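Local structure of fructose-bisphosphate aldolase (Plasmodium falciparum, 4TR9) at residues Ser279-Glu284 and Gly309-Ser315. The protein belongs to the class I fructose-bisphosphate aldolases, enzymes built on a TIM-barrel fold. Numbering follows the deposited sequence.
Sequences SGGQSE and GRALQAS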
loop_
_atom_site.group_PDB
_atom_site.type_symbol
_atom_site.label_atom_id
_atom_site.label_comp_id
_atom_site.label_asym_id
_atom_site.label_seq_id
_atom_site.Cartn_x
_atom_site.Cartn_y
_atom_site.Cartn_z
ATOM N N SER A 279 -0.813 -30.923 4.796
ATOM C CA SER A 279 -1.394 -32.011 4.018
ATOM C C SER A 279 -2.729 -31.609 3.400
ATOM O O SER A 279 -3.024 -31.967 2.261
ATOM C CB SER A 279 -1.574 -33.257 4.889
ATOM O OG SER A 279 -2.406 -32.989 6.004
ATOM N N GLY A 280 -3.527 -30.859 4.152
ATOM C CA GLY A 280 -4.836 -30.441 3.685
ATOM C C GLY A 280 -5.781 -31.620 3.560
ATOM O O GLY A 280 -5.870 -32.450 4.464
ATOM N N GLY A 281 -6.483 -31.699 2.435
ATOM C CA GLY A 281 -7.413 -32.787 2.195
ATOM C C GLY A 281 -6.784 -33.955 1.458
ATOM O O GLY A 281 -7.466 -34.924 1.123
ATOM N N GLN A 282 -5.482 -33.865 1.204
ATOM C CA GLN A 282 -4.765 -34.920 0.494
ATOM C C GLN A 282 -4.739 -36.210 1.300
ATOM O O GLN A 282 -4.753 -36.183 2.531
ATOM C CB GLN A 282 -3.332 -34.486 0.178
ATOM C CG GLN A 282 -3.219 -33.234 -0.671
ATOM C CD GLN A 282 -1.778 -32.830 -0.910
ATOM O OE1 GLN A 282 -0.912 -33.679 -1.127
ATOM N NE2 GLN A 282 -1.510 -31.531 -0.861
ATOM N N SER A 283 -4.700 -37.341 0.603
ATOM C CA SER A 283 -4.565 -38.631 1.266
ATOM C C SER A 283 -3.160 -38.762 1.835
ATOM O O SER A 283 -2.269 -37.989 1.483
ATOM C CB SER A 283 -4.865 -39.776 0.297
ATOM O OG SER A 283 -3.943 -39.790 -0.779
ATOM N N GLU A 284 -2.965 -39.733 2.721
ATOM C CA GLU A 284 -1.667 -39.943 3.352
ATOM C C GLU A 284 -0.573 -40.196 2.324
ATOM O O GLU A 284 0.510 -39.618 2.404
ATOM C CB GLU A 284 -1.728 -41.113 4.334
ATOM C CG GLU A 284 -2.500 -40.827 5.608
ATOM C CD GLU A 284 -2.465 -41.995 6.573
ATOM O OE1 GLU A 284 -2.292 -43.142 6.110
ATOM O OE2 GLU A 284 -2.601 -41.767 7.794
ATOM N N GLY A 309 -0.665 -33.392 9.750
ATOM C CA GLY A 309 -1.466 -33.882 10.853
ATOM C C GLY A 309 -2.370 -34.990 10.353
ATOM O O GLY A 309 -2.424 -36.073 10.932
ATOM N N ARG A 310 -3.074 -34.719 9.261
ATOM C CA ARG A 310 -3.933 -35.714 8.634
ATOM C C ARG A 310 -3.108 -36.830 8.004
ATOM O O ARG A 310 -3.454 -38.006 8.104
ATOM C CB ARG A 310 -4.821 -35.064 7.574
ATOM C CG ARG A 310 -5.747 -36.029 6.854
ATOM C CD ARG A 310 -6.508 -35.329 5.742
ATOM N NE ARG A 310 -7.703 -36.066 5.345
ATOM C CZ ARG A 310 -8.916 -35.836 5.839
ATOM N NH1 ARG A 310 -9.951 -36.553 5.423
ATOM N NH2 ARG A 310 -9.094 -34.887 6.749
ATOM N N ALA A 311 -2.008 -36.452 7.361
ATOM C CA ALA A 311 -1.176 -37.403 6.629
ATOM C C ALA A 311 -0.355 -38.300 7.552
ATOM O O ALA A 311 0.308 -39.228 7.092
ATOM C CB ALA A 311 -0.257 -36.658 5.673
ATOM N N LEU A 312 -0.401 -38.023 8.851
ATOM C CA LEU A 312 0.378 -38.789 9.817
ATOM C C LEU A 312 -0.493 -39.527 10.827
ATOM O O LEU A 312 -0.039 -40.473 11.467
ATOM C CB LEU A 312 1.350 -37.871 10.562
ATOM C CG LEU A 312 2.542 -37.330 9.771
ATOM C CD1 LEU A 312 3.317 -36.317 10.599
ATOM C CD2 LEU A 312 3.448 -38.468 9.327
ATOM N N GLN A 313 -1.744 -39.101 10.965
ATOM C CA GLN A 313 -2.600 -39.609 12.033
ATOM C C GLN A 313 -3.831 -40.366 11.545
ATOM O O GLN A 313 -4.491 -41.046 12.331
ATOM C CB GLN A 313 -3.045 -38.455 12.933
ATOM C CG GLN A 313 -1.904 -37.709 13.601
ATOM C CD GLN A 313 -2.388 -36.538 14.434
ATOM O OE1 GLN A 313 -2.000 -35.394 14.200
ATOM N NE2 GLN A 313 -3.239 -36.819 15.413
ATOM N N ALA A 314 -4.142 -40.246 10.257
ATOM C CA ALA A 314 -5.353 -40.848 9.705
ATOM C C ALA A 314 -5.376 -42.366 9.879
ATOM O O ALA A 314 -6.368 -42.929 10.342
ATOM C CB ALA A 314 -5.501 -40.485 8.235
ATOM N N SER A 315 -4.281 -43.023 9.510
ATOM C CA SER A 315 -4.196 -44.476 9.610
ATOM C C SER A 315 -3.930 -44.927 11.042
ATOM O O SER A 315 -4.260 -46.052 11.418
ATOM C CB SER A 315 -3.106 -45.013 8.682
ATOM O OG SER A 315 -3.441 -44.798 7.323
HETATM O O HOH W 1 1.780 -39.271 4.543
#
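Arg-310, in the first turn of helix 310-320, lays its aliphatic chain along the loop that follows strand 274-277. The two segments follow neighbouring parallel strands, 274-277 and 303-308, so the contact joins adjacent beta-alpha connections of the TIM barrel, with Gly-309 near the bound N'-[(E)-(2,4-dichlorophenyl)methylidene]-3,4-dihydroxybenzohydrazide. With CG anti to the backbone N (chi1 179°) and the chain extended as far as NE, Arg-310 CD comes 3.2 Å from Gly-280 O, while the guanidinium passes obliquely by the turn carbonyls. Its NH2 bonds weakly to the backbone of a bound peptide, to which Ser-279 OG also bonds. Gly-280 adopts a positive phi (68°) in the type II' turn Ser-279 to Gln-282, a conformation easily accepted by glycine. Ala-311 CB packs on Ser-279 CB at 3.7 Å, and alanine's small size also suits the close backbone approach of its CA to Glu-284 CA, 4.2 Å. A water lies between Ala-311 O (2.9 Å) and Glu-284 O and bridges the segments. Leu-312 turns from the loop toward Phe-306 and Leu-37 of the barrel strands. Ala-314 offers only a methyl, its CB 3.2 Å from Glu-284 OE2, and so lets the carboxylate reach Ser-315. There Ser-315 N donates to Glu-284 OE2 (2.7 Å, 151° at the hydrogen) from above the carboxylate plane; the hydroxyl lies beside OE1, but so close that its distance is doubtful. Glutamate has the length for this, its chain extended beyond CG past Ala-311 O and touching Arg-337. The amide bond should help fix the carboxylate's rotation and probably favours its ionised form, tying the start of helix 284-295 to helix 310-320.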